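Local structure of putative Ribokinase II (Escherichia coli O6, 3IQ0) at residues I170-L175 against V201-P206; G287-T292 against G299-M304; N126-C131 against K151-I156; I68-L73 against R81-L86. The protein probably phosphorylates ribose or a related sugar with ATP and magnesium, as a member of the pfkB family of carbohydrate kinases. All blocks are in the same frame, centred on the assembly; numbering follows the deposited sequence.

The four contacts are spread over one ribokinase-like domain. Interaction 2 is the one that touches the nucleotide: Gly287, Ala288 and Val291 belong to the ATP pocket. Interaction 1 lies on the opposite side of the chain's centre, with nearest atoms about 17 Å from interaction 2. It is still close to the active site, since the side chain of Lys172 is about 8 Å from both ATP and magnesium. Interactions 3 and 4 touch each other where Ile127 CD1 packs on Gly82 CA at 4.0 Å, near strand 83-86, outermost in this chain's central sheet. Interaction 4 comes within about 5 Å of interaction 2 without touching it.

Interaction 1: I170-L175 against V201-P206; sequences IRKEML and VLLLSP
Leu203 meets Lys172 and Leu175 in an apolar contact between two loops, and Leu204 adds a second touch on Leu175. Leu175 CD1 lies 4.0 Å from Leu203 CD2 and is equally near the CB of that residue. The other methyl of Leu175, CD2, turns to Leu204 CD2 at 4.1 Å. One leucine thus forks over two neighbours, crossing each at about a right angle. The aliphatic part of Lys172 does the rest. Its chain bends at chi2 (-59°), which lays CD across the methyls of Leu203, with Lys172 CD 3.9 Å from Leu203 CD1.

These loops follow parallel strands 163-167 and 193-194 of the central sheet in the ribokinase-like alpha/beta fold. Helix 178-189 separates them along the chain and also takes the side chain of Leu204, on Leu184 and Leu188.

Backbone hydrogen bonds shape each loop, and none runs between them. Leu175 N bonds to Lys172 O in a 3-10 turn. In the partner, Ser205 N bonds to Leu202 O at 3.0 Å and closes a type I beta turn, with Leu203 and Leu204 at its two central positions. Ser205 OG hydrogen-bonds to His207 N.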
loop_
_atom_site.group_PDB
_atom_site.type_symbol
_atom_site.label_atom_id
_atom_site.label_comp_id
_atom_site.label_asym_id
_atom_site.label_seq_id
_atom_site.Cartn_x
_atom_site.Cartn_y
_atom_site.Cartn_z
ATOM N N ILE B 170 1.284 -0.922 21.668
ATOM C CA ILE B 170 0.997 0.344 20.993
ATOM C C ILE B 170 2.230 1.120 20.557
ATOM O O ILE B 170 3.345 0.850 20.999
ATOM C CB ILE B 170 0.181 1.293 21.915
ATOM C CG1 ILE B 170 -1.067 0.586 22.438
ATOM C CG2 ILE B 170 -0.231 2.540 21.159
ATOM C CD1 ILE B 170 -0.879 0.013 23.800
ATOM N N ARG B 171 2.010 2.082 19.667
ATOM C CA ARG B 171 3.063 2.971 19.202
ATOM C C ARG B 171 2.974 4.103 20.219
ATOM O O ARG B 171 1.942 4.774 20.316
ATOM C CB ARG B 171 2.743 3.516 17.810
ATOM C CG ARG B 171 2.660 2.467 16.722
ATOM C CD ARG B 171 2.161 3.089 15.428
ATOM N NE ARG B 171 3.109 4.048 14.869
ATOM C CZ ARG B 171 2.755 5.160 14.230
ATOM N NH1 ARG B 171 1.472 5.454 14.071
ATOM N NH2 ARG B 171 3.682 5.980 13.755
ATOM N N LYS B 172 4.042 4.297 20.986
ATOM C CA LYS B 172 4.079 5.326 22.018
ATOM C C LYS B 172 3.384 6.614 21.584
ATOM O O LYS B 172 2.791 7.304 22.409
ATOM C CB LYS B 172 5.530 5.626 22.411
ATOM C CG LYS B 172 6.410 4.387 22.581
ATOM C CD LYS B 172 5.889 3.437 23.642
ATOM C CE LYS B 172 6.699 2.139 23.668
ATOM N NZ LYS B 172 8.155 2.377 23.908
ATOM N N GLU B 173 3.449 6.922 20.289
ATOM C CA GLU B 173 2.832 8.131 19.740
ATOM C C GLU B 173 1.354 8.289 20.066
ATOM O O GLU B 173 0.884 9.398 20.314
ATOM C CB GLU B 173 2.994 8.180 18.216
ATOM C CG GLU B 173 4.406 8.459 17.730
ATOM C CD GLU B 173 5.118 7.217 17.227
ATOM O OE1 GLU B 173 5.263 6.249 17.999
ATOM O OE2 GLU B 173 5.534 7.218 16.047
HETATM N N MSE B 174 0.620 7.184 20.047
HETATM C CA MSE B 174 -0.811 7.206 20.329
HETATM C C MSE B 174 -1.103 7.821 21.705
HETATM O O MSE B 174 -2.175 8.386 21.929
HETATM C CB MSE B 174 -1.369 5.778 20.263
HETATM C CG MSE B 174 -2.638 5.614 19.429
HETATM SE SE MSE B 174 -2.405 6.016 17.536
HETATM C CE MSE B 174 -1.416 4.438 17.016
ATOM N N LEU B 175 -0.144 7.713 22.620
ATOM C CA LEU B 175 -0.311 8.242 23.971
ATOM C C LEU B 175 -0.426 9.765 24.039
ATOM O O LEU B 175 -0.810 10.315 25.073
ATOM C CB LEU B 175 0.841 7.774 24.865
ATOM C CG LEU B 175 0.938 6.268 25.138
ATOM C CD1 LEU B 175 2.176 5.970 25.963
ATOM C CD2 LEU B 175 -0.312 5.800 25.863
ATOM N N VAL B 201 5.014 -1.494 30.365
ATOM C CA VAL B 201 4.396 -1.577 31.689
ATOM C C VAL B 201 3.925 -0.257 32.298
ATOM O O VAL B 201 2.849 -0.191 32.892
ATOM C CB VAL B 201 5.350 -2.248 32.702
ATOM C CG1 VAL B 201 4.769 -2.166 34.101
ATOM C CG2 VAL B 201 5.569 -3.699 32.320
ATOM N N LEU B 202 4.728 0.791 32.154
ATOM C CA LEU B 202 4.379 2.085 32.727
ATOM C C LEU B 202 3.507 2.961 31.828
ATOM O O LEU B 202 2.897 3.917 32.298
ATOM C CB LEU B 202 5.659 2.843 33.095
ATOM C CG LEU B 202 6.652 2.111 34.005
ATOM C CD1 LEU B 202 7.942 2.908 34.089
ATOM C CD2 LEU B 202 6.052 1.914 35.390
ATOM N N LEU B 203 3.432 2.625 30.545
ATOM C CA LEU B 203 2.654 3.419 29.597
ATOM C C LEU B 203 1.268 3.833 30.078
ATOM O O LEU B 203 0.981 5.022 30.193
ATOM C CB LEU B 203 2.528 2.680 28.260
ATOM C CG LEU B 203 3.831 2.247 27.570
ATOM C CD1 LEU B 203 3.511 1.701 26.195
ATOM C CD2 LEU B 203 4.797 3.415 27.457
ATOM N N LEU B 204 0.408 2.859 30.358
ATOM C CA LEU B 204 -0.952 3.144 30.803
ATOM C C LEU B 204 -1.066 3.261 32.319
ATOM O O LEU B 204 -2.162 3.183 32.870
ATOM C CB LEU B 204 -1.900 2.046 30.314
ATOM C CG LEU B 204 -1.944 1.809 28.802
ATOM C CD1 LEU B 204 -2.871 0.641 28.479
ATOM C CD2 LEU B 204 -2.406 3.073 28.107
ATOM N N SER B 205 0.064 3.449 32.988
ATOM C CA SER B 205 0.084 3.560 34.439
ATOM C C SER B 205 0.441 4.970 34.892
ATOM O O SER B 205 1.181 5.682 34.213
ATOM C CB SER B 205 1.092 2.568 35.022
ATOM O OG SER B 205 1.147 2.652 36.436
ATOM N N PRO B 206 -0.092 5.394 36.052
ATOM C CA PRO B 206 0.176 6.726 36.601
ATOM C C PRO B 206 1.476 6.707 37.401
ATOM O O PRO B 206 2.076 7.748 37.666
ATOM C CB PRO B 206 -1.037 6.969 37.487
ATOM C CG PRO B 206 -1.256 5.604 38.078
ATOM C CD PRO B 206 -1.103 4.692 36.865
#

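Interaction 2: G287-T292 against G299-M304. With ATP (adenosine-5'-triphosphate), chain G.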
loop_
_atom_site.group_PDB
_atom_site.type_symbol
_atom_site.label_atom_id
_atom_site.label_comp_id
_atom_site.label_asym_id
_atom_site.label_seq_id
_atom_site.Cartn_x
_atom_site.Cartn_y
_atom_site.Cartn_z
ATOM N N GLY B 287 7.620 -18.003 22.604
ATOM C CA GLY B 287 8.238 -16.791 22.112
ATOM C C GLY B 287 9.687 -17.023 21.725
ATOM O O GLY B 287 10.191 -16.405 20.790
ATOM N N ALA B 288 10.360 -17.913 22.447
ATOM C CA ALA B 288 11.762 -18.219 22.174
ATOM C C ALA B 288 11.884 -18.898 20.817
ATOM O O ALA B 288 12.743 -18.551 20.009
ATOM C CB ALA B 288 12.321 -19.125 23.259
ATOM N N LEU B 289 11.020 -19.878 20.579
ATOM C CA LEU B 289 11.016 -20.599 19.317
ATOM C C LEU B 289 10.671 -19.662 18.171
ATOM O O LEU B 289 11.269 -19.729 17.095
ATOM C CB LEU B 289 9.994 -21.739 19.369
ATOM C CG LEU B 289 10.469 -22.997 20.097
ATOM C CD1 LEU B 289 9.324 -23.988 20.232
ATOM C CD2 LEU B 289 11.630 -23.615 19.307
ATOM N N ALA B 290 9.698 -18.794 18.409
ATOM C CA ALA B 290 9.237 -17.838 17.412
ATOM C C ALA B 290 10.347 -17.016 16.757
ATOM O O ALA B 290 10.409 -16.911 15.533
ATOM C CB ALA B 290 8.213 -16.904 18.039
ATOM N N VAL B 291 11.220 -16.436 17.572
ATOM C CA VAL B 291 12.289 -15.591 17.051
ATOM C C VAL B 291 13.382 -16.320 16.277
ATOM O O VAL B 291 14.249 -15.671 15.694
ATOM C CB VAL B 291 12.958 -14.755 18.187
ATOM C CG1 VAL B 291 11.884 -14.040 18.996
ATOM C CG2 VAL B 291 13.818 -15.641 19.079
ATOM N N THR B 292 13.343 -17.651 16.246
ATOM C CA THR B 292 14.374 -18.404 15.530
ATOM C C THR B 292 14.131 -18.528 14.027
ATOM O O THR B 292 15.005 -18.991 13.298
ATOM C CB THR B 292 14.562 -19.836 16.106
ATOM O OG1 THR B 292 13.390 -20.623 15.851
ATOM C CG2 THR B 292 14.824 -19.782 17.606
ATOM N N GLY B 299 7.011 -18.469 12.687
ATOM C CA GLY B 299 7.634 -19.102 13.833
ATOM C C GLY B 299 6.694 -19.702 14.862
ATOM O O GLY B 299 7.148 -20.094 15.933
ATOM N N THR B 300 5.401 -19.789 14.554
ATOM C CA THR B 300 4.453 -20.360 15.510
ATOM C C THR B 300 4.778 -21.837 15.727
ATOM O O THR B 300 5.356 -22.485 14.850
ATOM C CB THR B 300 2.996 -20.213 15.029
ATOM O OG1 THR B 300 2.806 -20.955 13.819
ATOM C CG2 THR B 300 2.669 -18.743 14.795
ATOM N N SER B 301 4.410 -22.360 16.896
ATOM C CA SER B 301 4.712 -23.746 17.230
ATOM C C SER B 301 3.517 -24.568 17.703
ATOM O O SER B 301 2.539 -24.026 18.229
ATOM C CB SER B 301 5.775 -23.795 18.330
ATOM O OG SER B 301 6.929 -23.061 17.999
ATOM N N ARG B 302 3.621 -25.883 17.515
ATOM C CA ARG B 302 2.596 -26.816 17.965
ATOM C C ARG B 302 2.934 -27.106 19.418
ATOM O O ARG B 302 4.086 -26.963 19.832
ATOM C CB ARG B 302 2.633 -28.116 17.154
ATOM C CG ARG B 302 2.191 -27.964 15.707
ATOM C CD ARG B 302 1.950 -29.317 15.052
ATOM N NE ARG B 302 0.893 -30.074 15.721
ATOM C CZ ARG B 302 0.443 -31.256 15.311
ATOM N NH1 ARG B 302 0.954 -31.827 14.229
ATOM N NH2 ARG B 302 -0.520 -31.874 15.982
ATOM N N LEU B 303 1.945 -27.535 20.186
ATOM C CA LEU B 303 2.150 -27.796 21.602
ATOM C C LEU B 303 3.349 -28.686 21.923
ATOM O O LEU B 303 4.183 -28.319 22.741
ATOM C CB LEU B 303 0.873 -28.379 22.208
ATOM C CG LEU B 303 0.916 -28.553 23.727
ATOM C CD1 LEU B 303 1.138 -27.203 24.384
ATOM C CD2 LEU B 303 -0.384 -29.178 24.211
HETATM N N MSE B 304 3.459 -29.842 21.277
HETATM C CA MSE B 304 4.589 -30.711 21.572
HETATM C C MSE B 304 5.932 -30.214 21.052
HETATM O O MSE B 304 6.983 -30.695 21.483
HETATM C CB MSE B 304 4.311 -32.139 21.105
HETATM C CG MSE B 304 3.299 -32.851 21.999
HETATM SE SE MSE B 304 3.616 -32.633 23.940
HETATM C CE MSE B 304 4.822 -34.121 24.188
HETATM P PG ATP G . 5.722 -7.027 20.513
HETATM O O1G ATP G . 6.227 -7.619 19.225
HETATM O O2G ATP G . 5.552 -5.532 20.421
HETATM O O3G ATP G . 4.390 -7.665 20.911
HETATM P PB ATP G . 6.833 -7.795 23.142
HETATM O O1B ATP G . 7.775 -6.927 23.918
HETATM O O2B ATP G . 5.398 -7.897 23.527
HETATM O O3B ATP G . 6.866 -7.364 21.591
HETATM P PA ATP G . 9.039 -9.598 23.381
HETATM O O1A ATP G . 9.861 -9.251 22.159
HETATM O O2A ATP G . 9.397 -9.052 24.710
HETATM O O3A ATP G . 7.478 -9.237 23.085
HETATM O "O5'" ATP G . 8.475 -11.279 23.721
HETATM C "C5'" ATP G . 7.817 -12.463 23.666
HETATM C "C4'" ATP G . 8.365 -13.323 24.777
HETATM O "O4'" ATP G . 9.166 -14.086 23.866
HETATM C "C3'" ATP G . 9.484 -12.819 25.754
HETATM O "O3'" ATP G . 9.021 -12.352 27.010
HETATM C "C2'" ATP G . 10.378 -13.979 25.805
HETATM O "O2'" ATP G . 9.909 -14.940 26.760
HETATM C "C1'" ATP G . 10.405 -14.498 24.400
HETATM N N9 ATP G . 11.542 -13.877 23.606
HETATM C C8 ATP G . 11.546 -12.748 22.794
HETATM N N7 ATP G . 12.754 -12.515 22.258
HETATM C C5 ATP G . 13.565 -13.479 22.691
HETATM C C6 ATP G . 15.010 -13.859 22.529
HETATM N N6 ATP G . 15.789 -13.113 21.747
HETATM N N1 ATP G . 15.502 -15.004 23.193
HETATM C C2 ATP G . 14.721 -15.815 24.021
HETATM N N3 ATP G . 13.371 -15.508 24.214
HETATM C C4 ATP G . 12.772 -14.385 23.597
#
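The ATP pocket of this ribokinase-like domain is lined in part by the C-terminal end of helix 276-290, and this contact packs the other side of that end against the loop leading into helix 303-312. Ala290 and Gly299 come closest, with their CA atoms 4.1 Å apart. Ala290 CA makes a CH...O contact with Gly299 O at 3.4 Å, with an angle of 149° at the hydrogen. Gly299 has no side chain, and its backbone lies directly against that of Ala290.

Next to this backbone meeting, Leu289 reaches over Ser301. Leu289 CB and Leu289 CD1 both meet Ser301 OG, at 3.6 and 3.4 Å. Phe309 of helix 303-312 also touches Leu289.

On the nucleotide side, Gly287 CA lies 3.4 Å from ATP O4', and this residue, without a side chain, lies against the ribose. Val291 meets the adenine with both methyls, Val291 CG1 being 3.7 Å from ATP N7. Leu289 O accepts two hydrogen bonds from Thr292. One comes from its backbone N. The other comes from its hydroxyl: Thr292 OG1 is 2.6 Å from Leu289 O and lies in its carbonyl plane.

Interaction 3: N126-C131 against K151-I156; sequences NILKDC and KKAVTI
Leu128 opens a type I beta turn that faces one side of helix 144-159, and Leu128 CA is 7.4 Å from Ile156 CA. The turn is closed by the backbone bond from Cys131 N to Leu128 O. The side chain of Leu128 points at the helix and makes every touch from its loop. It meets Ala153 and Ile156, which are three apart and so lie on neighbouring turns of the same helix face.

The far end of Leu128 rests on Ala153, with Leu128 CD1 3.9 Å from Ala153 CB and almost as near its CA. The small alanine lets this methyl come down close to the helix backbone. The near end packs on Ile156, where Leu128 CB lies 4.1 Å from Ile156 CG2. That methyl is the short branch, and it is set anti to the backbone N of Ile156.

No hydrogen bond joins the two segments. Within the helix, Lys151 O accepts from both Thr155 N and Thr155 OG1, which approach from opposite faces of its carbonyl plane. Thr155 OG1 is 3.0 Å from Lys151 O.

Phe7 of strand 5-9 also touches Leu128, and Phe134 of strand 131-137 lies on Ala153. The contact therefore sits beside the layer where helix 144-159 packs on the central sheet. It belongs to the entry into a strand-helix unit, 131-137 followed by 144-159, of the ribokinase-like three-layer alpha/beta fold.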
loop_
_atom_site.group_PDB
_atom_site.type_symbol
_atom_site.label_atom_id
_atom_site.label_comp_id
_atom_site.label_asym_id
_atom_site.label_seq_id
_atom_site.Cartn_x
_atom_site.Cartn_y
_atom_site.Cartn_z
ATOM N N ASN B 126 -23.493 -12.585 16.513
ATOM C CA ASN B 126 -23.939 -13.913 16.136
ATOM C C ASN B 126 -22.639 -14.689 15.952
ATOM O O ASN B 126 -22.607 -15.918 16.001
ATOM C CB ASN B 126 -24.705 -13.859 14.810
ATOM C CG ASN B 126 -24.857 -15.230 14.163
ATOM O OD1 ASN B 126 -25.584 -16.095 14.663
ATOM N ND2 ASN B 126 -24.170 -15.434 13.041
ATOM N N ILE B 127 -21.565 -13.934 15.739
ATOM C CA ILE B 127 -20.233 -14.485 15.542
ATOM C C ILE B 127 -19.515 -14.674 16.879
ATOM O O ILE B 127 -18.668 -15.555 17.017
ATOM C CB ILE B 127 -19.376 -13.545 14.642
ATOM C CG1 ILE B 127 -19.921 -13.548 13.217
ATOM C CG2 ILE B 127 -17.916 -13.973 14.663
ATOM C CD1 ILE B 127 -19.179 -12.632 12.271
ATOM N N LEU B 128 -19.862 -13.849 17.860
ATOM C CA LEU B 128 -19.230 -13.922 19.173
ATOM C C LEU B 128 -20.080 -14.595 20.243
ATOM O O LEU B 128 -19.771 -14.498 21.430
ATOM C CB LEU B 128 -18.857 -12.515 19.645
ATOM C CG LEU B 128 -17.740 -11.799 18.881
ATOM C CD1 LEU B 128 -17.735 -10.317 19.241
ATOM C CD2 LEU B 128 -16.398 -12.445 19.219
ATOM N N LYS B 129 -21.141 -15.281 19.828
ATOM C CA LYS B 129 -22.027 -15.948 20.777
ATOM C C LYS B 129 -21.331 -16.927 21.717
ATOM O O LYS B 129 -21.611 -16.945 22.914
ATOM C CB LYS B 129 -23.156 -16.672 20.035
ATOM C CG LYS B 129 -24.113 -15.723 19.334
ATOM C CD LYS B 129 -25.421 -16.400 18.963
ATOM C CE LYS B 129 -26.405 -15.388 18.385
ATOM N NZ LYS B 129 -27.748 -15.985 18.152
ATOM N N ASP B 130 -20.424 -17.738 21.187
ATOM C CA ASP B 130 -19.727 -18.705 22.024
ATOM C C ASP B 130 -18.322 -18.251 22.392
ATOM O O ASP B 130 -17.474 -19.065 22.756
ATOM C CB ASP B 130 -19.669 -20.068 21.327
ATOM C CG ASP B 130 -21.052 -20.614 20.990
ATOM O OD1 ASP B 130 -21.933 -20.603 21.875
ATOM O OD2 ASP B 130 -21.254 -21.064 19.843
ATOM N N CYS B 131 -18.069 -16.950 22.304
ATOM C CA CYS B 131 -16.753 -16.440 22.659
ATOM C C CYS B 131 -16.679 -16.204 24.158
ATOM O O CYS B 131 -17.400 -15.366 24.704
ATOM C CB CYS B 131 -16.446 -15.139 21.929
ATOM S SG CYS B 131 -14.856 -14.446 22.423
ATOM N N LYS B 151 -14.862 -1.740 21.290
ATOM C CA LYS B 151 -15.745 -1.500 22.431
ATOM C C LYS B 151 -17.018 -2.341 22.333
ATOM O O LYS B 151 -17.467 -2.914 23.324
ATOM C CB LYS B 151 -16.107 -0.013 22.531
ATOM C CG LYS B 151 -14.960 0.868 23.009
ATOM C CD LYS B 151 -15.397 2.311 23.233
ATOM C CE LYS B 151 -14.266 3.131 23.839
ATOM N NZ LYS B 151 -14.657 4.547 24.133
ATOM N N LYS B 152 -17.589 -2.420 21.132
ATOM C CA LYS B 152 -18.805 -3.193 20.903
ATOM C C LYS B 152 -18.557 -4.675 21.180
ATOM O O LYS B 152 -19.298 -5.311 21.928
ATOM C CB LYS B 152 -19.275 -3.015 19.456
ATOM C CG LYS B 152 -20.500 -3.841 19.089
ATOM C CD LYS B 152 -20.863 -3.689 17.614
ATOM C CE LYS B 152 -21.926 -4.704 17.193
ATOM N NZ LYS B 152 -22.332 -4.596 15.755
ATOM N N ALA B 153 -17.509 -5.215 20.565
ATOM C CA ALA B 153 -17.151 -6.618 20.739
ATOM C C ALA B 153 -16.934 -6.927 22.217
ATOM O O ALA B 153 -17.396 -7.948 22.718
ATOM C CB ALA B 153 -15.886 -6.932 19.939
ATOM N N VAL B 154 -16.238 -6.037 22.917
ATOM C CA VAL B 154 -15.979 -6.237 24.336
ATOM C C VAL B 154 -17.259 -6.275 25.166
ATOM O O VAL B 154 -17.390 -7.092 26.074
ATOM C CB VAL B 154 -15.060 -5.140 24.892
ATOM C CG1 VAL B 154 -14.978 -5.253 26.402
ATOM C CG2 VAL B 154 -13.677 -5.283 24.301
ATOM N N THR B 155 -18.197 -5.387 24.860
ATOM C CA THR B 155 -19.461 -5.342 25.587
ATOM C C THR B 155 -20.204 -6.653 25.376
ATOM O O THR B 155 -20.756 -7.227 26.316
ATOM C CB THR B 155 -20.350 -4.185 25.093
ATOM O OG1 THR B 155 -19.679 -2.939 25.316
ATOM C CG2 THR B 155 -21.680 -4.180 25.832
ATOM N N ILE B 156 -20.207 -7.120 24.133
ATOM C CA ILE B 156 -20.874 -8.366 23.782
ATOM C C ILE B 156 -20.298 -9.546 24.553
ATOM O O ILE B 156 -21.039 -10.335 25.130
ATOM C CB ILE B 156 -20.736 -8.653 22.274
ATOM C CG1 ILE B 156 -21.524 -7.612 21.479
ATOM C CG2 ILE B 156 -21.211 -10.065 21.963
ATOM C CD1 ILE B 156 -21.520 -7.844 19.991
#

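Interaction 4: I68-L73 against R81-L86; sequences INIHRL and RGISVL
Ile83 and Val85 receive Ile70 and Leu73 from helix 64-75, and the contact is wholly apolar. The second segment begins with Arg81 and Gly82. Backbone hydrogen bonds tie Gly82 to Ser58, Ser84 to Ser58 and Val60, and Leu86 to Val60, all on strand 54-61.

Ile83 comes next and points at the helix. Ile83 CA is 7.7 Å from Ile70 CA, the nearest pairing of the two backbones. Its short branch does the main work: Ile83 CG2 is 3.8 Å from Ile70 CG1 and equally close to Ile70 CD1. The two isoleucines slide past each other in opposite directions. Ile70 has CG1 beside its backbone N (chi1 -72°), with the chain extended beyond it, and this carries CD1 to Ile83 CG2 and on toward Val85. The longer branch of Ile83 serves Leu73, with Ile83 CD1 4.3 Å from Leu73 CD2.

Ser84 points away from the helix. Val85 then adds a looser touch at the exposed margin, where Val85 CG2 is 4.4 Å from Ile70 CD1. Leu86 closes the segment and rests on Cys59.

Val60 of the neighbouring strand 54-61 touches both Ile70 and Ile83. The axes of segment 68-73 and strand 83-86 run nearly antiparallel, at 161°, and approach to 10.8 Å. This is the helix-to-strand half of a beta-alpha-beta crossover, built from strand 54-61, helix 64-75 and strand 83-86, outermost in this chain's central sheet.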
loop_
_atom_site.group_PDB
_atom_site.type_symbol
_atom_site.label_atom_id
_atom_site.label_comp_id
_atom_site.label_asym_id
_atom_site.label_seq_id
_atom_site.Cartn_x
_atom_site.Cartn_y
_atom_site.Cartn_z
ATOM N N ILE B 68 -4.172 -14.564 0.727
ATOM C CA ILE B 68 -3.127 -15.354 1.362
ATOM C C ILE B 68 -3.337 -15.427 2.875
ATOM O O ILE B 68 -3.056 -16.452 3.494
ATOM C CB ILE B 68 -1.714 -14.813 1.039
ATOM C CG1 ILE B 68 -0.672 -15.850 1.455
ATOM C CG2 ILE B 68 -1.473 -13.486 1.748
ATOM C CD1 ILE B 68 0.736 -15.489 1.093
ATOM N N ASN B 69 -3.842 -14.351 3.473
ATOM C CA ASN B 69 -4.095 -14.363 4.909
ATOM C C ASN B 69 -5.297 -15.244 5.235
ATOM O O ASN B 69 -5.244 -16.048 6.165
ATOM C CB ASN B 69 -4.326 -12.948 5.431
ATOM C CG ASN B 69 -3.038 -12.158 5.544
ATOM O OD1 ASN B 69 -2.210 -12.418 6.421
ATOM N ND2 ASN B 69 -2.856 -11.199 4.649
ATOM N N ILE B 70 -6.375 -15.111 4.465
ATOM C CA ILE B 70 -7.562 -15.923 4.703
ATOM C C ILE B 70 -7.268 -17.409 4.522
ATOM O O ILE B 70 -7.746 -18.234 5.298
ATOM C CB ILE B 70 -8.729 -15.532 3.770
ATOM C CG1 ILE B 70 -9.301 -14.179 4.195
ATOM C CG2 ILE B 70 -9.826 -16.594 3.828
ATOM C CD1 ILE B 70 -10.383 -13.647 3.275
ATOM N N HIS B 71 -6.481 -17.745 3.502
ATOM C CA HIS B 71 -6.125 -19.134 3.226
ATOM C C HIS B 71 -5.281 -19.745 4.341
ATOM O O HIS B 71 -5.535 -20.869 4.787
ATOM C CB HIS B 71 -5.354 -19.233 1.904
ATOM C CG HIS B 71 -6.174 -18.909 0.693
ATOM N ND1 HIS B 71 -5.615 -18.726 -0.551
ATOM C CD2 HIS B 71 -7.508 -18.737 0.540
ATOM C CE1 HIS B 71 -6.571 -18.452 -1.425
ATOM N NE2 HIS B 71 -7.727 -18.453 -0.788
ATOM N N ARG B 72 -4.268 -19.006 4.780
ATOM C CA ARG B 72 -3.380 -19.469 5.843
ATOM C C ARG B 72 -4.155 -19.705 7.138
ATOM O O ARG B 72 -4.053 -20.763 7.742
ATOM C CB ARG B 72 -2.266 -18.446 6.092
ATOM C CG ARG B 72 -1.541 -18.636 7.420
ATOM C CD ARG B 72 -0.775 -19.948 7.464
ATOM N NE ARG B 72 0.592 -19.781 6.990
ATOM C CZ ARG B 72 1.635 -19.533 7.778
ATOM N NH1 ARG B 72 1.478 -19.433 9.092
ATOM N NH2 ARG B 72 2.838 -19.369 7.247
ATOM N N LEU B 73 -4.917 -18.704 7.566
ATOM C CA LEU B 73 -5.704 -18.812 8.793
ATOM C C LEU B 73 -6.734 -19.937 8.728
ATOM O O LEU B 73 -6.893 -20.697 9.684
ATOM C CB LEU B 73 -6.397 -17.476 9.080
ATOM C CG LEU B 73 -5.751 -16.500 10.083
ATOM C CD1 LEU B 73 -4.302 -16.830 10.326
ATOM C CD2 LEU B 73 -5.914 -15.090 9.583
ATOM N N ARG B 81 -14.929 -16.506 9.426
ATOM C CA ARG B 81 -16.181 -15.895 8.993
ATOM C C ARG B 81 -16.238 -14.413 9.344
ATOM O O ARG B 81 -16.953 -13.643 8.700
ATOM C CB ARG B 81 -17.373 -16.623 9.617
ATOM C CG ARG B 81 -17.509 -18.070 9.178
ATOM C CD ARG B 81 -18.781 -18.669 9.734
ATOM N NE ARG B 81 -18.880 -18.435 11.169
ATOM C CZ ARG B 81 -18.772 -19.381 12.094
ATOM N NH1 ARG B 81 -18.568 -20.643 11.739
ATOM N NH2 ARG B 81 -18.859 -19.057 13.378
ATOM N N GLY B 82 -15.484 -14.020 10.368
ATOM C CA GLY B 82 -15.460 -12.629 10.783
ATOM C C GLY B 82 -14.525 -11.777 9.944
ATOM O O GLY B 82 -14.317 -10.597 10.231
ATOM N N ILE B 83 -13.950 -12.371 8.908
ATOM C CA ILE B 83 -13.048 -11.632 8.042
ATOM C C ILE B 83 -13.825 -11.104 6.840
ATOM O O ILE B 83 -14.153 -11.858 5.925
ATOM C CB ILE B 83 -11.879 -12.516 7.547
ATOM C CG1 ILE B 83 -11.007 -12.948 8.736
ATOM C CG2 ILE B 83 -11.038 -11.740 6.535
ATOM C CD1 ILE B 83 -9.785 -13.784 8.350
ATOM N N SER B 84 -14.122 -9.809 6.855
ATOM C CA SER B 84 -14.865 -9.175 5.768
ATOM C C SER B 84 -13.940 -8.781 4.617
ATOM O O SER B 84 -12.780 -8.440 4.831
ATOM C CB SER B 84 -15.578 -7.923 6.278
ATOM O OG SER B 84 -16.393 -8.223 7.395
ATOM N N VAL B 85 -14.466 -8.826 3.398
ATOM C CA VAL B 85 -13.694 -8.455 2.218
ATOM C C VAL B 85 -14.232 -7.119 1.694
ATOM O O VAL B 85 -15.412 -7.000 1.378
ATOM C CB VAL B 85 -13.801 -9.539 1.120
ATOM C CG1 VAL B 85 -12.922 -9.173 -0.070
ATOM C CG2 VAL B 85 -13.377 -10.887 1.684
ATOM N N LEU B 86 -13.364 -6.112 1.620
ATOM C CA LEU B 86 -13.761 -4.789 1.163
ATOM C C LEU B 86 -13.225 -4.479 -0.231
ATOM O O LEU B 86 -12.043 -4.186 -0.400
ATOM C CB LEU B 86 -13.263 -3.736 2.152
ATOM C CG LEU B 86 -13.615 -3.974 3.622
ATOM C CD1 LEU B 86 -13.088 -2.823 4.456
ATOM C CD2 LEU B 86 -15.119 -4.104 3.791
#